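Local atomic coordinates of iron transport multicopper oxidase FET3 (Saccharomyces cerevisiae, PDB entry 1ZPU), a protein that oxidises iron(II) to iron(III), passing the electrons through four copper ions to dioxygen, so that yeast cells can take up iron with high affinity. Residues L178-Q183 with S274-N279; I205-M210 with K248-M253; Y333-N338 with T522-Q527. All coordinates share one frame; numbering follows the deposited sequence.

Contacts 1 and 2 are neighbours in the five-stranded sheet of the second cupredoxin domain, their centres 10 Å apart. Strand 271-277 of contact 1 lies beside strand 250-256 of contact 2, and Met-276 N approaches Phe-250 O at 2.7 Å. Tyr-278 OH also meets His-208 NE2 at 2.7 Å, probably as a hydrogen bond that ties the two contacts. Contact 3 lies on the opposite side of the chain's centre, centred 49 Å from contact 1 and 46 Å from contact 2. It alone lies near a copper site: the side chain of Phe-335 is about 10 Å from that of the type 1 copper ligand His-392 and about 11 Å from a bound copper ion.

Contact 1: L178-Q183 with S274-N279; sequences LTWEVQ and SYMVYN. With NAG (2-acetamido-2-deoxy-beta-D-glucopyranose), chain B; NAG (2-acetamido-2-deoxy-beta-D-glucopyranose), chain G.
Residues 179-181 pair in parallel, at 13°, with strand 274-277, the former an outermost strand of a five-stranded sheet in a cupredoxin-type beta sandwich. Four backbone bonds alternate between the strands, such as Trp-180 N to Tyr-275 O (2.7 Å). Before them a side chain replaces a carbonyl: Ser-274 OG accepts Leu-178 N at 2.8 Å, a place for a short hydroxyl side chain.

Large apolar groups suit the buried face. Trp-180 and Met-276 run alongside each other, and Met-276 SD sits obliquely 4.8 Å from the centroid of the six-membered ring of Trp-180, a Met-aromatic contact. Just past the strand, beta-branched Val-182 serves two aromatics at once: CG1 stands over the centre of the Trp-180 ring. CG2, set between the backbone N and the carbonyl carbon (chi1 of CG1 -69°), makes a CH-pi contact with the Tyr-278 face, 3.6 Å from its centroid. On the other face Thr-179 CG2 touches Val-277 CG2 at 3.9 Å, while Thr-179 OG1 reaches the edge of the Tyr-275 ring. Sugars flank the pair: the acetyl methyl C8 of the chain G NAG rests 3.7 Å from Trp-180 CB, and Asn-279 ND2 is bonded covalently to C1 of the chain B NAG.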
loop_
_atom_site.group_PDB
_atom_site.type_symbol
_atom_site.label_atom_id
_atom_site.label_comp_id
_atom_site.label_asym_id
_atom_site.label_seq_id
_atom_site.Cartn_x
_atom_site.Cartn_y
_atom_site.Cartn_z
ATOM N N LEU A 178 -5.311 -22.151 -8.880
ATOM C CA LEU A 178 -5.829 -22.479 -7.567
ATOM C C LEU A 178 -7.241 -23.012 -7.627
ATOM O O LEU A 178 -8.052 -22.587 -8.456
ATOM C CB LEU A 178 -5.866 -21.200 -6.739
ATOM C CG LEU A 178 -6.326 -21.221 -5.284
ATOM C CD1 LEU A 178 -5.333 -21.998 -4.418
ATOM C CD2 LEU A 178 -6.445 -19.802 -4.793
ATOM N N THR A 179 -7.533 -23.900 -6.688
ATOM C CA THR A 179 -8.838 -24.495 -6.523
ATOM C C THR A 179 -9.609 -23.871 -5.347
ATOM O O THR A 179 -9.079 -23.755 -4.229
ATOM C CB THR A 179 -8.647 -25.976 -6.297
ATOM O OG1 THR A 179 -8.309 -26.569 -7.546
ATOM C CG2 THR A 179 -9.889 -26.609 -5.754
ATOM N N TRP A 180 -10.851 -23.463 -5.610
ATOM C CA TRP A 180 -11.759 -23.020 -4.568
ATOM C C TRP A 180 -13.005 -23.897 -4.616
ATOM O O TRP A 180 -13.834 -23.797 -5.533
ATOM C CB TRP A 180 -12.088 -21.536 -4.739
ATOM C CG TRP A 180 -13.083 -20.987 -3.764
ATOM C CD1 TRP A 180 -13.260 -21.367 -2.469
ATOM C CD2 TRP A 180 -14.014 -19.937 -3.999
ATOM N NE1 TRP A 180 -14.252 -20.627 -1.883
ATOM C CE2 TRP A 180 -14.729 -19.732 -2.797
ATOM C CE3 TRP A 180 -14.326 -19.150 -5.116
ATOM C CZ2 TRP A 180 -15.749 -18.780 -2.675
ATOM C CZ3 TRP A 180 -15.349 -18.189 -4.998
ATOM C CH2 TRP A 180 -16.045 -18.018 -3.780
ATOM N N GLU A 181 -13.113 -24.781 -3.632
ATOM C CA GLU A 181 -14.236 -25.719 -3.536
ATOM C C GLU A 181 -15.438 -25.059 -2.873
ATOM O O GLU A 181 -15.355 -24.634 -1.723
ATOM C CB GLU A 181 -13.836 -26.925 -2.694
ATOM C CG GLU A 181 -12.469 -27.484 -3.010
ATOM C CD GLU A 181 -12.437 -28.989 -2.844
ATOM O OE1 GLU A 181 -12.065 -29.676 -3.825
ATOM O OE2 GLU A 181 -12.807 -29.488 -1.746
ATOM N N VAL A 182 -16.561 -24.980 -3.579
ATOM C CA VAL A 182 -17.717 -24.279 -3.028
ATOM C C VAL A 182 -18.878 -25.207 -2.754
ATOM O O VAL A 182 -18.884 -26.336 -3.220
ATOM C CB VAL A 182 -18.186 -23.085 -3.910
ATOM C CG1 VAL A 182 -17.153 -21.957 -3.877
ATOM C CG2 VAL A 182 -18.501 -23.530 -5.332
ATOM N N GLN A 183 -19.845 -24.726 -1.979
ATOM C CA GLN A 183 -21.118 -25.423 -1.758
ATOM C C GLN A 183 -22.229 -24.693 -2.502
ATOM O O GLN A 183 -22.203 -23.469 -2.602
ATOM C CB GLN A 183 -21.463 -25.459 -0.268
ATOM C CG GLN A 183 -20.464 -26.199 0.591
ATOM C CD GLN A 183 -20.558 -27.696 0.419
ATOM O OE1 GLN A 183 -21.655 -28.267 0.312
ATOM N NE2 GLN A 183 -19.408 -28.351 0.393
ATOM N N SER A 274 -7.987 -19.584 -12.507
ATOM C CA SER A 274 -8.149 -20.463 -11.355
ATOM C C SER A 274 -9.552 -21.072 -11.360
ATOM O O SER A 274 -10.356 -20.785 -12.248
ATOM C CB SER A 274 -7.896 -19.721 -10.055
ATOM O OG SER A 274 -6.526 -19.784 -9.713
ATOM N N TYR A 275 -9.851 -21.920 -10.380
ATOM C CA TYR A 275 -11.041 -22.748 -10.473
ATOM C C TYR A 275 -12.000 -22.634 -9.309
ATOM O O TYR A 275 -11.678 -22.987 -8.182
ATOM C CB TYR A 275 -10.661 -24.218 -10.647
ATOM C CG TYR A 275 -9.467 -24.413 -11.528
ATOM C CD1 TYR A 275 -8.286 -24.942 -11.010
ATOM C CD2 TYR A 275 -9.504 -24.048 -12.876
ATOM C CE1 TYR A 275 -7.180 -25.115 -11.803
ATOM C CE2 TYR A 275 -8.399 -24.216 -13.679
ATOM C CZ TYR A 275 -7.235 -24.749 -13.130
ATOM O OH TYR A 275 -6.122 -24.928 -13.920
ATOM N N MET A 276 -13.201 -22.160 -9.609
ATOM C CA MET A 276 -14.324 -22.300 -8.696
ATOM C C MET A 276 -14.991 -23.662 -8.953
ATOM O O MET A 276 -15.653 -23.876 -9.983
ATOM C CB MET A 276 -15.310 -21.149 -8.863
ATOM C CG MET A 276 -16.376 -21.101 -7.810
ATOM S SD MET A 276 -17.378 -19.637 -8.053
ATOM C CE MET A 276 -18.789 -19.985 -7.010
ATOM N N VAL A 277 -14.784 -24.577 -8.006
ATOM C CA VAL A 277 -15.157 -25.973 -8.172
ATOM C C VAL A 277 -16.426 -26.347 -7.399
ATOM O O VAL A 277 -16.422 -26.417 -6.173
ATOM C CB VAL A 277 -13.999 -26.923 -7.759
ATOM C CG1 VAL A 277 -14.380 -28.349 -8.009
ATOM C CG2 VAL A 277 -12.718 -26.592 -8.509
ATOM N N TYR A 278 -17.508 -26.591 -8.128
ATOM C CA TYR A 278 -18.736 -27.084 -7.532
ATOM C C TYR A 278 -18.687 -28.598 -7.527
ATOM O O TYR A 278 -19.234 -29.232 -6.639
ATOM C CB TYR A 278 -19.962 -26.629 -8.331
ATOM C CG TYR A 278 -20.401 -25.188 -8.157
ATOM C CD1 TYR A 278 -19.653 -24.138 -8.681
ATOM C CD2 TYR A 278 -21.602 -24.885 -7.523
ATOM C CE1 TYR A 278 -20.068 -22.828 -8.542
ATOM C CE2 TYR A 278 -22.032 -23.574 -7.387
ATOM C CZ TYR A 278 -21.261 -22.552 -7.898
ATOM O OH TYR A 278 -21.685 -21.252 -7.764
ATOM N N ASN A 279 -18.035 -29.166 -8.537
ATOM C CA ASN A 279 -17.979 -30.609 -8.722
ATOM C C ASN A 279 -16.534 -31.077 -8.886
ATOM O O ASN A 279 -15.860 -30.740 -9.862
ATOM C CB ASN A 279 -18.826 -31.015 -9.928
ATOM C CG ASN A 279 -18.966 -32.508 -10.066
ATOM O OD1 ASN A 279 -18.182 -33.275 -9.505
ATOM N ND2 ASN A 279 -19.994 -32.929 -10.804
HETATM C C1 NAG B . -19.835 -34.213 -11.441
HETATM C C2 NAG B . -21.084 -34.981 -11.005
HETATM C C3 NAG B . -21.148 -36.321 -11.723
HETATM C C4 NAG B . -21.135 -36.075 -13.231
HETATM C C5 NAG B . -19.885 -35.266 -13.567
HETATM C C6 NAG B . -19.788 -34.900 -15.035
HETATM C C7 NAG B . -22.105 -34.688 -8.827
HETATM C C8 NAG B . -22.744 -35.674 -7.893
HETATM N N2 NAG B . -21.109 -35.176 -9.569
HETATM O O3 NAG B . -22.294 -37.031 -11.310
HETATM O O4 NAG B . -21.113 -37.301 -13.926
HETATM O O5 NAG B . -19.876 -34.061 -12.843
HETATM O O6 NAG B . -18.453 -34.513 -15.254
HETATM O O7 NAG B . -22.509 -33.511 -8.876
HETATM C C1 NAG G . -6.404 -18.159 0.294
HETATM C C2 NAG G . -7.440 -19.267 0.509
HETATM C C3 NAG G . -8.403 -18.893 1.630
HETATM C C4 NAG G . -7.690 -18.424 2.903
HETATM C C5 NAG G . -6.647 -17.388 2.540
HETATM C C6 NAG G . -5.800 -17.151 3.772
HETATM C C7 NAG G . -8.326 -20.748 -1.227
HETATM C C8 NAG G . -9.337 -20.952 -2.334
HETATM N N2 NAG G . -8.169 -19.526 -0.716
HETATM O O3 NAG G . -9.171 -20.023 1.940
HETATM O O4 NAG G . -8.569 -17.746 3.786
HETATM O O5 NAG G . -5.799 -17.878 1.536
HETATM O O6 NAG G . -4.870 -16.120 3.554
HETATM O O7 NAG G . -7.676 -21.709 -0.826
#

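Contact 2: I205-M210 with K248-M253; sequences IEDHEM and KNFAIM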
loop_
_atom_site.group_PDB
_atom_site.type_symbol
_atom_site.label_atom_id
_atom_site.label_comp_id
_atom_site.label_asym_id
_atom_site.label_seq_id
_atom_site.Cartn_x
_atom_site.Cartn_y
_atom_site.Cartn_z
ATOM N N ILE A 205 -15.224 -13.453 -11.860
ATOM C CA ILE A 205 -15.614 -14.847 -11.748
ATOM C C ILE A 205 -16.634 -15.133 -12.848
ATOM O O ILE A 205 -17.676 -14.489 -12.908
ATOM C CB ILE A 205 -16.231 -15.128 -10.362
ATOM C CG1 ILE A 205 -15.257 -14.718 -9.260
ATOM C CG2 ILE A 205 -16.612 -16.582 -10.217
ATOM C CD1 ILE A 205 -15.866 -14.707 -7.872
ATOM N N GLU A 206 -16.318 -16.088 -13.720
ATOM C CA GLU A 206 -17.219 -16.514 -14.783
ATOM C C GLU A 206 -18.614 -16.769 -14.238
ATOM O O GLU A 206 -18.769 -17.497 -13.251
ATOM C CB GLU A 206 -16.675 -17.770 -15.457
ATOM C CG GLU A 206 -17.548 -18.319 -16.549
ATOM C CD GLU A 206 -17.087 -19.675 -17.050
ATOM O OE1 GLU A 206 -17.813 -20.271 -17.876
ATOM O OE2 GLU A 206 -16.018 -20.156 -16.618
ATOM N N ASP A 207 -19.606 -16.128 -14.873
ATOM C CA ASP A 207 -21.036 -16.281 -14.557
ATOM C C ASP A 207 -21.452 -16.027 -13.110
ATOM O O ASP A 207 -22.499 -16.511 -12.682
ATOM C CB ASP A 207 -21.538 -17.658 -14.987
ATOM C CG ASP A 207 -21.765 -17.740 -16.463
ATOM O OD1 ASP A 207 -21.033 -18.504 -17.151
ATOM O OD2 ASP A 207 -22.667 -17.011 -16.932
ATOM N N HIS A 208 -20.646 -15.283 -12.358
ATOM C CA HIS A 208 -21.008 -14.914 -10.996
ATOM C C HIS A 208 -20.839 -13.421 -10.793
ATOM O O HIS A 208 -19.762 -12.874 -10.996
ATOM C CB HIS A 208 -20.132 -15.632 -9.968
ATOM C CG HIS A 208 -20.413 -17.097 -9.819
ATOM N ND1 HIS A 208 -20.116 -18.019 -10.798
ATOM C CD2 HIS A 208 -20.906 -17.803 -8.776
ATOM C CE1 HIS A 208 -20.447 -19.226 -10.379
ATOM N NE2 HIS A 208 -20.934 -19.121 -9.157
ATOM N N GLU A 209 -21.903 -12.760 -10.366
ATOM C CA GLU A 209 -21.816 -11.356 -9.990
ATOM C C GLU A 209 -21.142 -11.203 -8.636
ATOM O O GLU A 209 -21.125 -12.138 -7.830
ATOM C CB GLU A 209 -23.210 -10.728 -9.957
ATOM C CG GLU A 209 -23.630 -10.166 -11.301
ATOM C CD GLU A 209 -25.101 -9.806 -11.377
ATOM O OE1 GLU A 209 -25.801 -9.870 -10.338
ATOM O OE2 GLU A 209 -25.551 -9.457 -12.491
ATOM N N MET A 210 -20.590 -10.015 -8.399
ATOM C CA MET A 210 -19.935 -9.692 -7.130
ATOM C C MET A 210 -20.555 -8.463 -6.500
ATOM O O MET A 210 -20.722 -7.433 -7.161
ATOM C CB MET A 210 -18.452 -9.456 -7.340
ATOM C CG MET A 210 -17.735 -10.664 -7.828
ATOM S SD MET A 210 -15.994 -10.370 -8.062
ATOM C CE MET A 210 -15.971 -9.086 -9.307
ATOM N N LYS A 248 -21.543 -27.865 -12.965
ATOM C CA LYS A 248 -20.466 -27.225 -13.725
ATOM C C LYS A 248 -19.446 -26.508 -12.841
ATOM O O LYS A 248 -19.772 -26.048 -11.753
ATOM C CB LYS A 248 -21.060 -26.228 -14.716
ATOM C CG LYS A 248 -20.081 -25.766 -15.770
ATOM C CD LYS A 248 -20.445 -24.386 -16.285
ATOM C CE LYS A 248 -19.553 -23.981 -17.450
ATOM N NZ LYS A 248 -19.962 -24.715 -18.686
ATOM N N ASN A 249 -18.209 -26.411 -13.315
ATOM C CA ASN A 249 -17.202 -25.573 -12.649
ATOM C C ASN A 249 -16.935 -24.265 -13.397
ATOM O O ASN A 249 -17.099 -24.168 -14.612
ATOM C CB ASN A 249 -15.885 -26.322 -12.405
ATOM C CG ASN A 249 -16.049 -27.532 -11.502
ATOM O OD1 ASN A 249 -16.680 -27.466 -10.455
ATOM N ND2 ASN A 249 -15.475 -28.651 -11.917
ATOM N N PHE A 250 -16.507 -23.256 -12.654
ATOM C CA PHE A 250 -16.381 -21.909 -13.193
ATOM C C PHE A 250 -14.988 -21.332 -13.002
ATOM O O PHE A 250 -14.294 -21.649 -12.042
ATOM C CB PHE A 250 -17.403 -21.005 -12.531
ATOM C CG PHE A 250 -18.813 -21.395 -12.800
ATOM C CD1 PHE A 250 -19.453 -22.341 -12.006
ATOM C CD2 PHE A 250 -19.519 -20.809 -13.847
ATOM C CE1 PHE A 250 -20.759 -22.692 -12.249
ATOM C CE2 PHE A 250 -20.827 -21.156 -14.089
ATOM C CZ PHE A 250 -21.445 -22.098 -13.286
ATOM N N ALA A 251 -14.592 -20.473 -13.928
ATOM C CA ALA A 251 -13.256 -19.900 -13.918
ATOM C C ALA A 251 -13.179 -18.664 -13.022
ATOM O O ALA A 251 -14.024 -17.765 -13.125
ATOM C CB ALA A 251 -12.855 -19.547 -15.322
ATOM N N ILE A 252 -12.195 -18.645 -12.123
ATOM C CA ILE A 252 -11.822 -17.450 -11.363
ATOM C C ILE A 252 -10.683 -16.814 -12.153
ATOM O O ILE A 252 -9.647 -17.430 -12.377
ATOM C CB ILE A 252 -11.325 -17.794 -9.934
ATOM C CG1 ILE A 252 -12.397 -18.517 -9.125
ATOM C CG2 ILE A 252 -10.857 -16.533 -9.195
ATOM C CD1 ILE A 252 -11.842 -19.213 -7.911
ATOM N N MET A 253 -10.883 -15.579 -12.584
ATOM C CA MET A 253 -10.012 -14.971 -13.576
ATOM C C MET A 253 -9.295 -13.736 -13.051
ATOM O O MET A 253 -9.919 -12.841 -12.488
ATOM C CB MET A 253 -10.862 -14.601 -14.781
ATOM C CG MET A 253 -10.108 -14.651 -16.088
ATOM S SD MET A 253 -9.854 -16.308 -16.748
ATOM C CE MET A 253 -10.913 -17.228 -15.672
#
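Glu-206 N donates to Ala-251 O at 2.9 Å, across the contact, and Ile-205 CA lies near the same oxygen. Ile-205 itself faces Ile-252 as an antiparallel non-hydrogen-bonded pair, and beyond it the chain leaves the sheet. Glu-206 then lets its side chain do the work of a strand carbonyl. With CG anti to the backbone N (chi1 178°) and the chain extended from there, OE2 accepts Ala-251 N at 3.1 Å, meeting it on the anti side of the carboxylate and somewhat out of its plane. An alanine in place of Glu-206 would probably leave Ala-251 N without this acceptor and open a gap beside the methyl of Ala-251. Lys-248 NZ stays 5.0 Å from Glu-206 OE1, so the opposite charges are near without touching.

Phe-250 supplies the apolar half of the contact. His-208 points its edge at the phenyl face in a T-shaped pair, planes 82° apart, with CE1 3.6 Å from Phe-250 CG; Lys-248 CD covers the opposite face near the rim. A histidine suits this spot because both its nitrogens are used: ND1 donates to Glu-206 O at 2.8 Å, close to the ring plane, and NE2 is engaged by Tyr-278. Asp-207 adds its CB against Phe-250 CE2 at 3.7 Å. The bond from His-208 N to Ile-205 O, 3.1 Å long, closes a beta turn over 205-208. The positive phi of Asp-207 at its third position (55°), which aspartate accepts more readily than most residues, makes it type II, a turn in the loop that carries the chain from one sheet of the cupredoxin sandwich to the other.

Contact 3: Y333-N338 with T522-Q527; sequences YAFFNN and TGENVQ. With NAG (2-acetamido-2-deoxy-beta-D-glucopyranose), chain C; MAN (alpha-D-mannopyranose), chain J.
Glu-524 is the first residue of 522-527 to meet the end of strand 332-336, an outermost strand of the six-stranded sheet in the third cupredoxin-type domain, against which the C-terminal tail lies. Just before it, Thr-522 and Gly-523 run beside a mannose, with Gly-523 O 3.5 Å from the sugar O3. The glutamate starts from a crowded position, CG between the backbone N and the carbonyl carbon (chi1 58°), and extends from there toward the other segment. Its OE2 lies at the edge of the Phe-335 ring, a long 4.1 Å from CE2, the carboxylate and ring planes being 79° apart. The same OE2 sits 3.3 Å from Asn-338 O, two acceptors facing each other without a bond. The acetamide oxygen O7 of the NAG bonded to Asn-338 ND2 is also near, 3.4 Å from Glu-524 OE2. The other oxygen, OE1, is satisfied by Thr-340 N, which would hold the carboxylate in place.

Asn-525 follows, its OD1 3.6 Å from Tyr-333 OH; that hydroxyl is hydrogen-bonded instead to Asn-329 ND2. An amide here, polar but uncharged, suits a site partly open to solvent beside the hydroxyl. Gln-527 ends the walk by bending at chi2 (91°), and its amide comes tip to tip with Phe-335, NE2 3.7 Å from CE2, the planes oblique to each other. A long, flexible side chain can span this distance from an exposed backbone.

The two segments thus meet by packing alone, and the tail is held here by bonds to flanking residues such as Asn-368, Thr-340 and Lys-328; a carboxylate oxygen set among carbonyl oxygens implies probably some penalty for a fully charged Glu-524.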
loop_
_atom_site.group_PDB
_atom_site.type_symbol
_atom_site.label_atom_id
_atom_site.label_comp_id
_atom_site.label_asym_id
_atom_site.label_seq_id
_atom_site.Cartn_x
_atom_site.Cartn_y
_atom_site.Cartn_z
ATOM N N TYR A 333 14.774 9.014 -11.493
ATOM C CA TYR A 333 14.087 9.140 -10.214
ATOM C C TYR A 333 12.629 9.577 -10.369
ATOM O O TYR A 333 12.213 10.033 -11.447
ATOM C CB TYR A 333 14.833 10.130 -9.324
ATOM C CG TYR A 333 16.163 9.615 -8.817
ATOM C CD1 TYR A 333 17.356 9.977 -9.436
ATOM C CD2 TYR A 333 16.227 8.761 -7.719
ATOM C CE1 TYR A 333 18.581 9.519 -8.969
ATOM C CE2 TYR A 333 17.438 8.290 -7.249
ATOM C CZ TYR A 333 18.618 8.669 -7.875
ATOM O OH TYR A 333 19.828 8.189 -7.407
ATOM N N ALA A 334 11.858 9.429 -9.292
ATOM C CA ALA A 334 10.478 9.898 -9.247
ATOM C C ALA A 334 10.360 11.123 -8.347
ATOM O O ALA A 334 11.022 11.206 -7.310
ATOM C CB ALA A 334 9.591 8.814 -8.759
ATOM N N PHE A 335 9.513 12.069 -8.742
ATOM C CA PHE A 335 9.437 13.353 -8.059
ATOM C C PHE A 335 8.028 13.752 -7.620
ATOM O O PHE A 335 7.065 13.597 -8.365
ATOM C CB PHE A 335 10.002 14.458 -8.955
ATOM C CG PHE A 335 11.454 14.304 -9.275
ATOM C CD1 PHE A 335 11.874 13.479 -10.318
ATOM C CD2 PHE A 335 12.411 15.010 -8.558
ATOM C CE1 PHE A 335 13.222 13.346 -10.625
ATOM C CE2 PHE A 335 13.762 14.879 -8.868
ATOM C CZ PHE A 335 14.161 14.047 -9.900
ATOM N N PHE A 336 7.924 14.257 -6.396
ATOM C CA PHE A 336 6.790 15.072 -6.000
ATOM C C PHE A 336 7.278 16.513 -6.122
ATOM O O PHE A 336 8.238 16.899 -5.450
ATOM C CB PHE A 336 6.336 14.764 -4.564
ATOM C CG PHE A 336 5.288 13.665 -4.453
ATOM C CD1 PHE A 336 5.352 12.735 -3.416
ATOM C CD2 PHE A 336 4.234 13.571 -5.367
ATOM C CE1 PHE A 336 4.395 11.724 -3.290
ATOM C CE2 PHE A 336 3.263 12.562 -5.256
ATOM C CZ PHE A 336 3.343 11.638 -4.215
ATOM N N ASN A 337 6.633 17.295 -6.988
ATOM C CA ASN A 337 7.160 18.595 -7.414
ATOM C C ASN A 337 8.606 18.442 -7.856
ATOM O O ASN A 337 8.877 17.704 -8.804
ATOM C CB ASN A 337 7.017 19.655 -6.323
ATOM C CG ASN A 337 5.568 19.893 -5.934
ATOM O OD1 ASN A 337 4.665 19.839 -6.779
ATOM N ND2 ASN A 337 5.336 20.154 -4.645
ATOM N N ASN A 338 9.532 19.092 -7.160
ATOM C CA ASN A 338 10.940 18.993 -7.528
ATOM C C ASN A 338 11.785 18.173 -6.554
ATOM O O ASN A 338 13.007 18.320 -6.513
ATOM C CB ASN A 338 11.543 20.384 -7.729
ATOM C CG ASN A 338 11.560 21.219 -6.448
ATOM O OD1 ASN A 338 10.927 20.869 -5.442
ATOM N ND2 ASN A 338 12.270 22.355 -6.500
ATOM N N THR A 522 21.488 15.622 3.965
ATOM C CA THR A 522 21.702 14.488 3.063
ATOM C C THR A 522 20.748 14.651 1.853
ATOM O O THR A 522 19.553 14.361 1.939
ATOM C CB THR A 522 21.517 13.114 3.822
ATOM O OG1 THR A 522 21.589 12.012 2.912
ATOM C CG2 THR A 522 20.191 13.037 4.574
ATOM N N GLY A 523 21.291 15.153 0.740
ATOM C CA GLY A 523 20.480 15.587 -0.406
ATOM C C GLY A 523 20.331 14.605 -1.565
ATOM O O GLY A 523 20.990 13.560 -1.607
ATOM N N GLU A 524 19.446 14.949 -2.498
ATOM C CA GLU A 524 19.334 14.252 -3.767
ATOM C C GLU A 524 20.428 14.725 -4.730
ATOM O O GLU A 524 20.978 15.822 -4.570
ATOM C CB GLU A 524 17.957 14.481 -4.389
ATOM C CG GLU A 524 17.593 15.938 -4.632
ATOM C CD GLU A 524 16.145 16.136 -5.052
ATOM O OE1 GLU A 524 15.230 15.534 -4.436
ATOM O OE2 GLU A 524 15.916 16.904 -6.008
ATOM N N ASN A 525 20.739 13.894 -5.725
ATOM C CA ASN A 525 21.686 14.259 -6.777
ATOM C C ASN A 525 21.169 15.505 -7.507
ATOM O O ASN A 525 19.958 15.695 -7.639
ATOM C CB ASN A 525 21.932 13.066 -7.721
ATOM C CG ASN A 525 22.648 11.884 -7.022
ATOM O OD1 ASN A 525 22.043 10.872 -6.687
ATOM N ND2 ASN A 525 23.939 12.028 -6.804
ATOM N N VAL A 526 22.071 16.381 -7.934
ATOM C CA VAL A 526 21.618 17.661 -8.489
ATOM C C VAL A 526 20.956 17.565 -9.868
ATOM O O VAL A 526 20.999 16.514 -10.521
ATOM C CB VAL A 526 22.663 18.806 -8.387
ATOM C CG1 VAL A 526 22.355 19.705 -7.164
ATOM C CG2 VAL A 526 24.104 18.267 -8.359
ATOM N N GLN A 527 20.318 18.656 -10.284
ATOM C CA GLN A 527 19.436 18.622 -11.445
ATOM C C GLN A 527 20.200 18.627 -12.775
ATOM O O GLN A 527 21.423 18.808 -12.813
ATOM C CB GLN A 527 18.409 19.749 -11.385
ATOM C CG GLN A 527 16.992 19.259 -11.611
ATOM C CD GLN A 527 16.303 18.897 -10.313
ATOM O OE1 GLN A 527 16.331 19.665 -9.346
ATOM N NE2 GLN A 527 15.673 17.731 -10.285
HETATM C C1 NAG C . 13.024 22.629 -5.302
HETATM C C2 NAG C . 14.446 22.576 -4.745
HETATM C C3 NAG C . 14.721 23.743 -3.777
HETATM C C4 NAG C . 13.850 24.970 -4.041
HETATM C C5 NAG C . 12.361 24.609 -4.093
HETATM C C6 NAG C . 11.578 25.413 -5.132
HETATM C C7 NAG C . 15.784 20.755 -3.771
HETATM C C8 NAG C . 16.421 21.081 -2.438
HETATM N N2 NAG C . 14.601 21.305 -4.056
HETATM O O3 NAG C . 16.084 24.113 -3.821
HETATM O O4 NAG C . 14.058 25.898 -3.003
HETATM O O5 NAG C . 12.177 23.218 -4.332
HETATM O O6 NAG C . 11.851 26.784 -4.964
HETATM O O7 NAG C . 16.346 20.000 -4.559
HETATM C C1 MAN J . 25.805 11.191 0.910
HETATM C C2 MAN J . 24.805 11.130 -0.254
HETATM C C3 MAN J . 24.974 12.478 -0.966
HETATM C C4 MAN J . 26.476 12.868 -1.076
HETATM C C5 MAN J . 27.424 11.679 -0.811
HETATM C C6 MAN J . 28.914 12.060 -0.849
HETATM O O2 MAN J . 23.462 10.896 0.114
HETATM O O3 MAN J . 24.219 13.451 -0.255
HETATM O O4 MAN J . 26.833 13.416 -2.338
HETATM O O5 MAN J . 27.107 10.943 0.382
HETATM O O6 MAN J . 29.074 13.466 -0.952
#